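Side-chain contacts in acyl-CoA dehydrogenase family protein (Porphyromonas gingivalis, PDB 2OKU), which probably oxidises acyl-CoA thioesters with FAD as cofactor, as the whole enzyme, of which this chain is the helical C-terminal domain: residues 21-26 with 77-82; 29-34 with 84-89; 13-18 with 40-45. All coordinates share one frame; numbering follows the deposited sequence.

Interaction 1 of 3, residues 21-26 with 77-82; sequences EYQQTE and FGHLLM
Y22 and H79 bring the two backbones nearest, their CA atoms 6.8 Å apart, where the end of helix 13-22 and the turn after it lie against one face of helix 58-87. That turn, a type I beta turn from Y22 to T25, is tied by two donors of one residue: T25 N and, at 2.7 Å, T25 OG1 both reach the carbonyl oxygen of Y22 from the same face of its plane. The turn leaves Y22 and Q23 to meet the imidazole of H79 in two different ways. Q23 makes the polar contact. Its chain bends at chi2 and swings the amide back to the histidine, where NE2 of Q23 donates to NE2 of H79 over 3.0 Å in an almost straight bond. The amide plane is turned 87° from the imidazole plane and approaches it at its edge, with the donor 15° out of the ring plane. At the other ring nitrogen, ND1 of H79 is hydrogen-bonded to the carbonyl of A75, so both nitrogens have partners and the rotation of the ring is fixed. The pattern suggests a proton on ND1. Y22 supplies the apolar half: its CB lies 3.6 Å from CD2 of H79, and the two rings, 29° from parallel, are offset, centroids 5.9 Å apart, with little overlap. Farther out, the hydroxyl end of the tyrosine rests on a methyl of L80, OH to CD2 4.0 Å. Q23 NE2 also bonds to the carbonyl of K35, and H79 touches L38 and T42, so helix 32-53 joins the contact, while L80, on helix 58-87, packs on A84 of the second subunit.

Interaction 2 of 3, residues 29-34 with 84-89; sequences PELQPM and AANDDD
L31 packs against A85 and N86 in the last turn of helix 58-87. From CB, which points toward the opposing backbone, its chain runs to CG and there divides. The CD1 branch lies against the methyl of A85, CD1 to CB 4.0 Å. The CD2 branch goes to N86 and meets main chain as well as side chain: CD2 is 3.4 Å from the backbone N of N86 and 3.5 Å from its CB. Nothing polar is exchanged here; the leucine fits closely against the helix surface.

The neighbouring E30 and D89 present a different case, two carboxylates that approach from opposite directions, with OE2 of E30 3.4 Å from OD1 of D89. No hydrogen bond joins them. A water donates to OD2 of D89 at 2.7 Å and weakly to OE1 of E30; with the salt bridge from R92 to OD1 of D89 it probably eases the repulsion. R92 belongs to helix 92-115, and its side chain also touches E30 and L31; the contact thus sits where the start of helix 32-53, the end of helix 58-87 and the start of helix 92-115 converge.

Interaction 3 of 3, residues 13-18 with 40-45; sequences TYIARI and RMTDRA
A buried, apolar contact between two nearly antiparallel helices joins helix 13-22 to helix 32-53, about 6 Å from the centre of the chain to the centre of the contact. The short segments run at 157° to each other with their axes 10.4 Å apart, and the backbones are nearest at I15 and T42. T42 is the central element, touched by two isoleucines one turn apart. I15 and T42 lie alongside each other, pointing opposite ways, with CD1 of I15 3.7 Å from the methyl CG2 of T42. The chi2 of I15, -49°, turns CD1 toward the partner helix, where it also lies 4.3 Å from CB of A45. I18 instead meets the threonine tip to tip: its CG2 comes within 3.4 Å of OG1 of T42 and lies 3.7 Å from CG2 of T42. The threonine hydroxyl, though CG2 and CD1 of I18 lie against it, is hydrogen-bonded to the carbonyl of L38 one turn back in its own helix, a common way to accommodate threonine inside a helix.

H79 of helix 58-87 touches both I18 and T42, and Q106 of helix 92-115 lies against A45. Antiparallel helix packing of this kind is consistent with the all-helical C-terminal domain of the acyl-CoA dehydrogenase family.

Three contacts among three helices illustrate how a helical domain is knitted together. The segments follow in the order 13-18, 21-26, 29-34, 40-45, 77-82, 84-89, so each pair crosses the other two. Helix 13-22 contributes to interactions 1 and 3, helix 58-87 to interactions 1 and 2, and helix 32-53, on which segment 29-34 lies, to interactions 2 and 3. Interaction 1 touches both others: its centre is about 9 Å from that of interaction 2 and about 11 Å from that of interaction 3. Interactions 2 and 3, about 19 Å apart between centres, do not touch. M82 against L31 and H79 against I18 link the contacts, from near the centre of the chain to where helix 92-115 begins.

Interaction 1 of 3, residues 21-26 with 77-82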
loop_
_atom_site.group_PDB
_atom_site.type_symbol
_atom_site.label_atom_id
_atom_site.label_comp_id
_atom_site.label_asym_id
_atom_site.label_seq_id
_atom_site.Cartn_x
_atom_site.Cartn_y
_atom_site.Cartn_z
ATOM N N GLU A 21 -8.922 -15.243 -6.297
ATOM C CA GLU A 21 -9.502 -14.052 -6.908
ATOM C C GLU A 21 -8.449 -13.117 -7.507
ATOM O O GLU A 21 -8.440 -12.879 -8.719
ATOM C CB GLU A 21 -10.353 -13.257 -5.912
ATOM C CG GLU A 21 -11.004 -12.032 -6.543
ATOM C CD GLU A 21 -11.887 -11.219 -5.584
ATOM O OE1 GLU A 21 -12.272 -11.751 -4.530
ATOM O OE2 GLU A 21 -12.210 -10.055 -5.926
ATOM N N TYR A 22 -7.585 -12.553 -6.672
ATOM C CA TYR A 22 -6.720 -11.471 -7.175
ATOM C C TYR A 22 -5.735 -11.956 -8.241
ATOM O O TYR A 22 -5.487 -11.260 -9.234
ATOM C CB TYR A 22 -5.963 -10.797 -6.051
ATOM C CG TYR A 22 -6.790 -10.167 -4.968
ATOM C CD1 TYR A 22 -8.060 -9.655 -5.214
ATOM C CD2 TYR A 22 -6.287 -10.064 -3.669
ATOM C CE1 TYR A 22 -8.812 -9.080 -4.197
ATOM C CE2 TYR A 22 -7.026 -9.466 -2.657
ATOM C CZ TYR A 22 -8.283 -8.970 -2.923
ATOM O OH TYR A 22 -9.011 -8.378 -1.905
ATOM N N GLN A 23 -5.154 -13.128 -8.031
ATOM C CA GLN A 23 -4.210 -13.672 -9.009
ATOM C C GLN A 23 -4.897 -14.142 -10.305
ATOM O O GLN A 23 -4.211 -14.472 -11.271
ATOM C CB GLN A 23 -3.398 -14.818 -8.408
ATOM C CG GLN A 23 -2.235 -14.349 -7.489
ATOM C CD GLN A 23 -1.065 -13.824 -8.320
ATOM O OE1 GLN A 23 -0.684 -14.457 -9.305
ATOM N NE2 GLN A 23 -0.494 -12.676 -7.932
ATOM N N GLN A 24 -6.227 -14.198 -10.310
ATOM C CA GLN A 24 -6.993 -14.571 -11.511
ATOM C C GLN A 24 -7.359 -13.365 -12.372
ATOM O O GLN A 24 -7.982 -13.522 -13.424
ATOM C CB GLN A 24 -8.266 -15.326 -11.122
ATOM C CG GLN A 24 -8.057 -16.530 -10.224
ATOM C CD GLN A 24 -7.152 -17.562 -10.824
ATOM O OE1 GLN A 24 -7.125 -17.750 -12.041
ATOM N NE2 GLN A 24 -6.402 -18.259 -9.971
ATOM N N THR A 25 -7.009 -12.161 -11.911
ATOM C CA THR A 25 -7.247 -10.943 -12.635
ATOM C C THR A 25 -6.414 -10.956 -13.892
ATOM O O THR A 25 -5.208 -11.206 -13.837
ATOM C CB THR A 25 -6.820 -9.711 -11.837
ATOM O OG1 THR A 25 -7.357 -9.806 -10.523
ATOM C CG2 THR A 25 -7.289 -8.418 -12.504
ATOM N N GLU A 26 -7.065 -10.688 -15.015
ATOM C CA GLU A 26 -6.380 -10.606 -16.302
ATOM C C GLU A 26 -5.704 -9.251 -16.345
ATOM O O GLU A 26 -6.378 -8.233 -16.196
ATOM C CB GLU A 26 -7.406 -10.753 -17.438
ATOM C CG GLU A 26 -6.853 -10.489 -18.829
ATOM C CD GLU A 26 -7.857 -10.735 -19.959
ATOM O OE1 GLU A 26 -8.953 -10.106 -19.965
ATOM O OE2 GLU A 26 -7.526 -11.543 -20.867
ATOM N N PHE A 77 -1.801 -5.925 0.477
ATOM C CA PHE A 77 -1.729 -4.507 0.093
ATOM C C PHE A 77 -1.213 -4.395 -1.331
ATOM O O PHE A 77 -1.750 -3.628 -2.133
ATOM C CB PHE A 77 -0.817 -3.747 1.047
ATOM C CG PHE A 77 -1.431 -3.423 2.406
ATOM C CD1 PHE A 77 -2.655 -3.938 2.831
ATOM C CD2 PHE A 77 -0.723 -2.603 3.283
ATOM C CE1 PHE A 77 -3.176 -3.606 4.079
ATOM C CE2 PHE A 77 -1.227 -2.286 4.537
ATOM C CZ PHE A 77 -2.451 -2.787 4.945
ATOM N N GLY A 78 -0.174 -5.170 -1.648
ATOM C CA GLY A 78 0.460 -5.124 -2.970
ATOM C C GLY A 78 -0.529 -5.461 -4.067
ATOM O O GLY A 78 -0.570 -4.826 -5.147
ATOM N N HIS A 79 -1.370 -6.461 -3.790
ATOM C CA HIS A 79 -2.443 -6.805 -4.730
ATOM C C HIS A 79 -3.452 -5.678 -4.891
ATOM O O HIS A 79 -3.881 -5.435 -6.007
ATOM C CB HIS A 79 -3.150 -8.094 -4.319
ATOM C CG HIS A 79 -2.401 -9.340 -4.686
ATOM N ND1 HIS A 79 -1.488 -9.923 -3.840
ATOM C CD2 HIS A 79 -2.416 -10.097 -5.807
ATOM C CE1 HIS A 79 -0.971 -10.994 -4.427
ATOM N NE2 HIS A 79 -1.525 -11.128 -5.623
ATOM N N LEU A 80 -3.838 -4.994 -3.803
ATOM C CA LEU A 80 -4.800 -3.897 -3.922
ATOM C C LEU A 80 -4.256 -2.800 -4.820
ATOM O O LEU A 80 -4.978 -2.225 -5.649
ATOM C CB LEU A 80 -5.164 -3.327 -2.558
ATOM C CG LEU A 80 -5.750 -4.312 -1.569
ATOM C CD1 LEU A 80 -5.964 -3.633 -0.204
ATOM C CD2 LEU A 80 -7.062 -4.892 -2.105
ATOM N N LEU A 81 -2.962 -2.540 -4.686
ATOM C CA LEU A 81 -2.306 -1.522 -5.504
ATOM C C LEU A 81 -2.124 -1.984 -6.965
ATOM O O LEU A 81 -2.306 -1.200 -7.893
ATOM C CB LEU A 81 -0.976 -1.107 -4.854
ATOM C CG LEU A 81 -1.067 -0.620 -3.413
ATOM C CD1 LEU A 81 0.348 -0.035 -2.994
ATOM C CD2 LEU A 81 -2.221 0.366 -3.172
HETATM N N MSE A 82 -1.818 -3.259 -7.167
HETATM C CA MSE A 82 -1.801 -3.839 -8.521
HETATM C C MSE A 82 -3.163 -3.646 -9.208
HETATM O O MSE A 82 -3.235 -3.305 -10.377
HETATM C CB MSE A 82 -1.442 -5.330 -8.471
HETATM C CG MSE A 82 -0.835 -5.957 -9.717
HETATM SE SE MSE A 82 -1.568 -7.767 -10.026
HETATM C CE MSE A 82 -3.036 -6.649 -10.456
#

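Interaction 2 of 3, residues 29-34 with 84-89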
loop_
_atom_site.group_PDB
_atom_site.type_symbol
_atom_site.label_atom_id
_atom_site.label_comp_id
_atom_site.label_asym_id
_atom_site.label_seq_id
_atom_site.Cartn_x
_atom_site.Cartn_y
_atom_site.Cartn_z
ATOM N N PRO A 29 0.452 -7.102 -20.241
ATOM C CA PRO A 29 1.850 -7.522 -20.052
ATOM C C PRO A 29 2.662 -6.607 -19.136
ATOM O O PRO A 29 3.522 -7.084 -18.410
ATOM C CB PRO A 29 2.421 -7.482 -21.473
ATOM C CG PRO A 29 1.243 -7.754 -22.347
ATOM C CD PRO A 29 0.084 -7.075 -21.673
ATOM N N GLU A 30 2.394 -5.310 -19.176
ATOM C CA GLU A 30 3.140 -4.346 -18.374
ATOM C C GLU A 30 2.998 -4.555 -16.872
ATOM O O GLU A 30 3.888 -4.177 -16.114
ATOM C CB GLU A 30 2.733 -2.923 -18.738
ATOM C CG GLU A 30 1.261 -2.607 -18.514
ATOM C CD GLU A 30 0.638 -1.818 -19.655
ATOM O OE1 GLU A 30 1.325 -1.625 -20.678
ATOM O OE2 GLU A 30 -0.541 -1.410 -19.530
ATOM N N LEU A 31 1.890 -5.173 -16.454
ATOM C CA LEU A 31 1.635 -5.433 -15.031
ATOM C C LEU A 31 1.916 -6.901 -14.653
ATOM O O LEU A 31 1.905 -7.285 -13.464
ATOM C CB LEU A 31 0.177 -5.032 -14.737
ATOM C CG LEU A 31 -0.187 -4.449 -13.395
ATOM C CD1 LEU A 31 0.782 -3.337 -12.939
ATOM C CD2 LEU A 31 -1.674 -3.977 -13.414
ATOM N N GLN A 32 2.175 -7.733 -15.654
ATOM C CA GLN A 32 2.413 -9.145 -15.417
ATOM C C GLN A 32 3.605 -9.407 -14.464
ATOM O O GLN A 32 3.509 -10.250 -13.583
ATOM C CB GLN A 32 2.550 -9.903 -16.743
ATOM C CG GLN A 32 2.687 -11.420 -16.625
ATOM C CD GLN A 32 1.463 -12.105 -16.018
ATOM O OE1 GLN A 32 0.340 -11.673 -16.231
ATOM N NE2 GLN A 32 1.687 -13.183 -15.264
ATOM N N PRO A 33 4.734 -8.691 -14.641
ATOM C CA PRO A 33 5.818 -8.901 -13.668
ATOM C C PRO A 33 5.403 -8.601 -12.230
ATOM O O PRO A 33 5.762 -9.363 -11.318
ATOM C CB PRO A 33 6.926 -7.950 -14.160
ATOM C CG PRO A 33 6.667 -7.852 -15.661
ATOM C CD PRO A 33 5.145 -7.775 -15.722
HETATM N N MSE A 34 4.620 -7.543 -12.026
HETATM C CA MSE A 34 4.147 -7.239 -10.699
HETATM C C MSE A 34 3.250 -8.352 -10.170
HETATM O O MSE A 34 3.377 -8.734 -9.017
HETATM C CB MSE A 34 3.408 -5.901 -10.615
HETATM C CG MSE A 34 2.951 -5.604 -9.196
HETATM SE SE MSE A 34 2.277 -3.737 -9.067
HETATM C CE MSE A 34 2.100 -3.681 -7.082
ATOM N N ALA A 84 -5.385 -1.358 -8.568
ATOM C CA ALA A 84 -5.495 0.063 -8.892
ATOM C C ALA A 84 -4.759 0.416 -10.187
ATOM O O ALA A 84 -5.291 1.163 -11.027
ATOM C CB ALA A 84 -5.006 0.924 -7.739
ATOM N N ALA A 85 -3.542 -0.113 -10.348
ATOM C CA ALA A 85 -2.741 0.116 -11.553
ATOM C C ALA A 85 -3.320 -0.576 -12.781
ATOM O O ALA A 85 -3.140 -0.099 -13.896
ATOM C CB ALA A 85 -1.276 -0.331 -11.332
ATOM N N ASN A 86 -4.000 -1.703 -12.591
ATOM C CA ASN A 86 -4.703 -2.354 -13.697
ATOM C C ASN A 86 -5.866 -1.490 -14.201
ATOM O O ASN A 86 -6.118 -1.389 -15.406
ATOM C CB ASN A 86 -5.195 -3.732 -13.237
ATOM C CG ASN A 86 -5.899 -4.507 -14.331
ATOM O OD1 ASN A 86 -5.343 -4.719 -15.404
ATOM N ND2 ASN A 86 -7.132 -4.952 -14.054
ATOM N N ASP A 87 -6.571 -0.853 -13.275
ATOM C CA ASP A 87 -7.661 0.050 -13.626
ATOM C C ASP A 87 -7.152 1.353 -14.255
ATOM O O ASP A 87 -7.810 1.898 -15.138
ATOM C CB ASP A 87 -8.516 0.359 -12.399
ATOM C CG ASP A 87 -9.401 -0.806 -11.993
ATOM O OD1 ASP A 87 -9.544 -1.786 -12.769
ATOM O OD2 ASP A 87 -9.940 -0.753 -10.870
ATOM N N ASP A 88 -5.993 1.839 -13.822
ATOM C CA ASP A 88 -5.368 3.038 -14.412
ATOM C C ASP A 88 -3.856 2.910 -14.428
ATOM O O ASP A 88 -3.209 3.062 -13.391
ATOM C CB ASP A 88 -5.770 4.309 -13.653
ATOM C CG ASP A 88 -5.305 5.598 -14.357
ATOM O OD1 ASP A 88 -4.390 5.555 -15.223
ATOM O OD2 ASP A 88 -5.892 6.673 -14.067
ATOM N N ASP A 89 -3.299 2.653 -15.607
ATOM C CA ASP A 89 -1.863 2.383 -15.762
ATOM C C ASP A 89 -1.009 3.596 -15.370
ATOM O O ASP A 89 0.186 3.446 -15.158
ATOM C CB ASP A 89 -1.557 1.924 -17.209
ATOM C CG ASP A 89 -0.068 1.670 -17.460
ATOM O OD1 ASP A 89 0.462 0.624 -17.003
ATOM O OD2 ASP A 89 0.573 2.518 -18.127
HETATM O O HOH W 1 2.344 1.285 -19.693
#

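Interaction 3 of 3, residues 13-18 with 40-45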
loop_
_atom_site.group_PDB
_atom_site.type_symbol
_atom_site.label_atom_id
_atom_site.label_comp_id
_atom_site.label_asym_id
_atom_site.label_seq_id
_atom_site.Cartn_x
_atom_site.Cartn_y
_atom_site.Cartn_z
ATOM N N THR A 13 -6.643 -17.246 5.079
ATOM C CA THR A 13 -7.818 -16.776 4.345
ATOM C C THR A 13 -7.473 -15.714 3.278
ATOM O O THR A 13 -8.044 -15.728 2.178
ATOM C CB THR A 13 -8.892 -16.214 5.308
ATOM O OG1 THR A 13 -8.367 -15.085 5.984
ATOM C CG2 THR A 13 -9.364 -17.279 6.348
ATOM N N TYR A 14 -6.521 -14.819 3.568
ATOM C CA TYR A 14 -6.091 -13.854 2.551
ATOM C C TYR A 14 -5.254 -14.489 1.453
ATOM O O TYR A 14 -5.307 -14.063 0.298
ATOM C CB TYR A 14 -5.267 -12.728 3.150
ATOM C CG TYR A 14 -6.025 -11.719 3.948
ATOM C CD1 TYR A 14 -6.808 -10.752 3.317
ATOM C CD2 TYR A 14 -5.950 -11.696 5.336
ATOM C CE1 TYR A 14 -7.487 -9.785 4.055
ATOM C CE2 TYR A 14 -6.623 -10.743 6.079
ATOM C CZ TYR A 14 -7.381 -9.790 5.440
ATOM O OH TYR A 14 -8.046 -8.841 6.191
ATOM N N ILE A 15 -4.464 -15.482 1.828
ATOM C CA ILE A 15 -3.681 -16.265 0.865
ATOM C C ILE A 15 -4.627 -16.917 -0.154
ATOM O O ILE A 15 -4.371 -16.896 -1.369
ATOM C CB ILE A 15 -2.813 -17.336 1.605
ATOM C CG1 ILE A 15 -1.843 -16.708 2.642
ATOM C CG2 ILE A 15 -2.057 -18.268 0.586
ATOM C CD1 ILE A 15 -1.041 -15.575 2.160
ATOM N N ALA A 16 -5.745 -17.466 0.343
ATOM C CA ALA A 16 -6.761 -18.098 -0.518
ATOM C C ALA A 16 -7.419 -17.054 -1.427
ATOM O O ALA A 16 -7.567 -17.294 -2.637
ATOM C CB ALA A 16 -7.816 -18.849 0.320
ATOM N N ARG A 17 -7.763 -15.886 -0.882
ATOM C CA ARG A 17 -8.374 -14.834 -1.704
ATOM C C ARG A 17 -7.404 -14.338 -2.806
ATOM O O ARG A 17 -7.800 -14.130 -3.988
ATOM C CB ARG A 17 -8.881 -13.654 -0.864
ATOM C CG ARG A 17 -9.654 -12.680 -1.750
ATOM C CD ARG A 17 -10.448 -11.665 -0.992
ATOM N NE ARG A 17 -11.319 -10.959 -1.934
ATOM C CZ ARG A 17 -12.069 -9.910 -1.626
ATOM N NH1 ARG A 17 -12.086 -9.424 -0.394
ATOM N NH2 ARG A 17 -12.804 -9.342 -2.571
ATOM N N ILE A 18 -6.145 -14.161 -2.420
ATOM C CA ILE A 18 -5.117 -13.792 -3.362
ATOM C C ILE A 18 -5.067 -14.804 -4.511
ATOM O O ILE A 18 -5.089 -14.426 -5.684
ATOM C CB ILE A 18 -3.728 -13.723 -2.684
ATOM C CG1 ILE A 18 -3.634 -12.398 -1.882
ATOM C CG2 ILE A 18 -2.607 -13.873 -3.762
ATOM C CD1 ILE A 18 -2.430 -12.303 -0.956
ATOM N N ARG A 40 4.926 -14.514 -5.576
ATOM C CA ARG A 40 6.084 -14.917 -4.776
ATOM C C ARG A 40 5.985 -14.382 -3.338
ATOM O O ARG A 40 6.294 -15.113 -2.390
ATOM C CB ARG A 40 7.414 -14.492 -5.426
ATOM C CG ARG A 40 7.758 -15.329 -6.670
ATOM C CD ARG A 40 9.087 -14.922 -7.360
ATOM N NE ARG A 40 10.224 -14.837 -6.438
ATOM C CZ ARG A 40 11.049 -15.841 -6.090
ATOM N NH1 ARG A 40 10.895 -17.089 -6.560
ATOM N NH2 ARG A 40 12.045 -15.591 -5.237
HETATM N N MSE A 41 5.569 -13.124 -3.174
HETATM C CA MSE A 41 5.360 -12.557 -1.809
HETATM C C MSE A 41 4.285 -13.328 -1.021
HETATM O O MSE A 41 4.393 -13.497 0.204
HETATM C CB MSE A 41 4.970 -11.078 -1.873
HETATM C CG MSE A 41 6.070 -10.193 -2.393
HETATM SE SE MSE A 41 5.458 -8.370 -2.639
HETATM C CE MSE A 41 5.265 -7.916 -0.746
ATOM N N THR A 42 3.249 -13.785 -1.722
ATOM C CA THR A 42 2.179 -14.581 -1.108
ATOM C C THR A 42 2.730 -15.943 -0.631
ATOM O O THR A 42 2.529 -16.331 0.523
ATOM C CB THR A 42 0.992 -14.758 -2.073
ATOM O OG1 THR A 42 0.588 -13.478 -2.568
ATOM C CG2 THR A 42 -0.193 -15.455 -1.405
ATOM N N ASP A 43 3.445 -16.643 -1.500
ATOM C CA ASP A 43 4.079 -17.900 -1.118
ATOM C C ASP A 43 5.046 -17.690 0.066
ATOM O O ASP A 43 5.113 -18.528 0.940
ATOM C CB ASP A 43 4.867 -18.522 -2.271
ATOM C CG ASP A 43 4.002 -18.903 -3.482
ATOM O OD1 ASP A 43 2.764 -18.978 -3.380
ATOM O OD2 ASP A 43 4.602 -19.114 -4.563
ATOM N N ARG A 44 5.801 -16.587 0.057
ATOM C CA ARG A 44 6.751 -16.263 1.148
ATOM C C ARG A 44 6.030 -16.074 2.485
ATOM O O ARG A 44 6.469 -16.595 3.521
ATOM C CB ARG A 44 7.543 -14.996 0.822
ATOM C CG ARG A 44 8.861 -14.847 1.529
ATOM C CD ARG A 44 9.957 -15.002 0.478
ATOM N NE ARG A 44 11.311 -15.132 1.002
ATOM C CZ ARG A 44 12.108 -14.133 1.335
ATOM N NH1 ARG A 44 11.688 -12.871 1.268
ATOM N NH2 ARG A 44 13.341 -14.418 1.763
ATOM N N ALA A 45 4.909 -15.356 2.462
ATOM C CA ALA A 45 4.086 -15.200 3.672
ATOM C C ALA A 45 3.574 -16.557 4.207
ATOM O O ALA A 45 3.706 -16.842 5.372
ATOM C CB ALA A 45 2.899 -14.243 3.396
#